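Local coordinates for solute Binding Protein, BlMnBP1 in complex with mannotriose (Bifidobacterium, PDB 6FUV) that binds beta-manno-oligosaccharides such as mannotriose and probably delivers them to an ABC transporter for uptake, at residues I11-T16 and T329-Y334. Sequence-based numbering, arbitrary orientation.
Sequences IKLGET and TEKSGY
Leu13 meets Lys331 and Glu330 at the surface of a periplasmic-binding-protein fold, where a turn in the loop before strand 22-28 lies beside the C-terminal end of helix 315-330. The contact is purely van der Waals and small, 102 Å² in all, with no hydrogen bond across it. One methyl does the touching: CD1 of Leu13 lies 3.7 Å from CG of Lys331 and 4.0 Å from OE1 of Glu330. The leucine and lysine side chains run past each other in opposite directions, and a bend at chi2 (-62°) turns the lysine chain beyond CG. Met53 of helix 43-53 also touches Leu13, while Glu330 helps to line a site holding a polyethylene glycol molecule, probably from the crystallisation liquor.

Each segment is braced by its own hydrogen bonds and by neighbours. In 11-16, Lys12 O accepts from Glu15 N and Thr16 N, both at 2.9 Å, and Lys12 N donates to Thr16 OG1, closing the turn from which Leu13 projects. From outside the two segments, Lys326 NZ ties this loop to the helix through Ile11 O. In 329-334, Ser332 forms an ST turn: Tyr334 N donates to Ser332 OG at 3.0 Å, with an N-H...O angle of 154°.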
loop_
_atom_site.group_PDB
_atom_site.type_symbol
_atom_site.label_atom_id
_atom_site.label_comp_id
_atom_site.label_asym_id
_atom_site.label_seq_id
_atom_site.Cartn_x
_atom_site.Cartn_y
_atom_site.Cartn_z
ATOM N N ILE A 11 2.619 22.994 -15.232
ATOM C CA ILE A 11 2.151 23.805 -14.109
ATOM C C ILE A 11 3.322 24.458 -13.386
ATOM O O ILE A 11 4.161 23.779 -12.791
ATOM C CB ILE A 11 1.327 22.966 -13.123
ATOM C CG1 ILE A 11 -0.084 22.743 -13.660
ATOM C CG2 ILE A 11 1.284 23.604 -11.796
ATOM C CD1 ILE A 11 -0.800 21.658 -12.926
ATOM N N LYS A 12 3.322 25.775 -13.339
ATOM C CA LYS A 12 4.302 26.532 -12.553
ATOM C C LYS A 12 3.640 27.005 -11.255
ATOM O O LYS A 12 2.856 27.957 -11.249
ATOM C CB LYS A 12 4.832 27.704 -13.358
ATOM C CG LYS A 12 5.560 27.265 -14.627
ATOM C CD LYS A 12 6.122 28.466 -15.335
ATOM C CE LYS A 12 6.979 28.068 -16.492
ATOM N NZ LYS A 12 7.358 29.274 -17.297
ATOM N N LEU A 13 3.953 26.323 -10.159
ATOM C CA LEU A 13 3.279 26.577 -8.893
ATOM C C LEU A 13 3.490 28.025 -8.464
ATOM O O LEU A 13 4.609 28.542 -8.468
ATOM C CB LEU A 13 3.785 25.604 -7.821
ATOM C CG LEU A 13 3.299 24.154 -7.859
ATOM C CD1 LEU A 13 3.992 23.313 -6.813
ATOM C CD2 LEU A 13 1.831 24.089 -7.684
ATOM N N GLY A 14 2.407 28.668 -8.083
ATOM C CA GLY A 14 2.410 30.060 -7.717
ATOM C C GLY A 14 2.202 31.008 -8.869
ATOM O O GLY A 14 2.159 32.218 -8.660
ATOM N N GLU A 15 2.063 30.492 -10.078
ATOM C CA GLU A 15 1.874 31.267 -11.295
ATOM C C GLU A 15 0.675 30.735 -12.058
ATOM O O GLU A 15 -0.319 31.426 -12.249
ATOM C CB GLU A 15 3.129 31.183 -12.149
ATOM C CG GLU A 15 3.059 31.807 -13.526
ATOM C CD GLU A 15 4.421 31.726 -14.238
ATOM O OE1 GLU A 15 5.463 31.898 -13.561
ATOM O OE2 GLU A 15 4.442 31.514 -15.474
ATOM N N THR A 16 0.738 29.472 -12.441
ATOM C CA THR A 16 -0.352 28.850 -13.169
ATOM C C THR A 16 -1.621 28.804 -12.318
ATOM O O THR A 16 -1.593 28.511 -11.130
ATOM C CB THR A 16 0.038 27.422 -13.614
ATOM O OG1 THR A 16 1.276 27.442 -14.346
ATOM C CG2 THR A 16 -1.063 26.851 -14.435
ATOM N N THR A 329 2.688 17.079 -4.238
ATOM C CA THR A 329 3.874 16.299 -4.588
ATOM C C THR A 329 5.126 17.097 -4.299
ATOM O O THR A 329 6.043 16.603 -3.637
ATOM C CB THR A 329 3.827 15.894 -6.060
ATOM O OG1 THR A 329 2.665 15.126 -6.296
ATOM C CG2 THR A 329 5.060 15.026 -6.488
ATOM N N GLU A 330 5.179 18.355 -4.756
ATOM C CA GLU A 330 6.412 19.116 -4.699
ATOM C C GLU A 330 6.592 19.923 -3.440
ATOM O O GLU A 330 7.725 20.332 -3.188
ATOM C CB GLU A 330 6.512 20.068 -5.899
ATOM C CG GLU A 330 6.631 19.313 -7.261
ATOM C CD GLU A 330 7.095 20.181 -8.376
ATOM O OE1 GLU A 330 7.251 21.387 -8.137
ATOM O OE2 GLU A 330 7.331 19.672 -9.499
ATOM N N LYS A 331 5.526 20.175 -2.668
ATOM C CA LYS A 331 5.612 21.188 -1.628
ATOM C C LYS A 331 5.157 20.758 -0.243
ATOM O O LYS A 331 5.632 21.275 0.765
ATOM C CB LYS A 331 4.788 22.412 -2.011
ATOM C CG LYS A 331 5.225 23.110 -3.291
ATOM C CD LYS A 331 6.629 23.625 -3.140
ATOM C CE LYS A 331 6.838 24.863 -4.008
ATOM N NZ LYS A 331 8.103 25.543 -3.690
ATOM N N SER A 332 4.229 19.833 -0.158
ATOM C CA SER A 332 3.534 19.660 1.110
ATOM C C SER A 332 4.396 19.020 2.190
ATOM O O SER A 332 4.150 19.205 3.383
ATOM C CB SER A 332 2.293 18.810 0.900
ATOM O OG SER A 332 2.591 17.425 0.801
ATOM N N GLY A 333 5.384 18.237 1.809
ATOM C CA GLY A 333 6.106 17.453 2.789
ATOM C C GLY A 333 5.356 16.274 3.344
ATOM O O GLY A 333 5.812 15.650 4.285
ATOM N N TYR A 334 4.218 15.942 2.769
ATOM C CA TYR A 334 3.371 14.876 3.293
ATOM C C TYR A 334 4.109 13.543 3.385
ATOM O O TYR A 334 4.022 12.838 4.389
ATOM C CB TYR A 334 2.140 14.768 2.398
ATOM C CG TYR A 334 1.213 13.575 2.673
ATOM C CD1 TYR A 334 1.513 12.316 2.217
ATOM C CD2 TYR A 334 0.032 13.733 3.378
ATOM C CE1 TYR A 334 0.682 11.226 2.458
ATOM C CE2 TYR A 334 -0.824 12.640 3.638
ATOM C CZ TYR A 334 -0.498 11.391 3.167
ATOM O OH TYR A 334 -1.337 10.319 3.369
#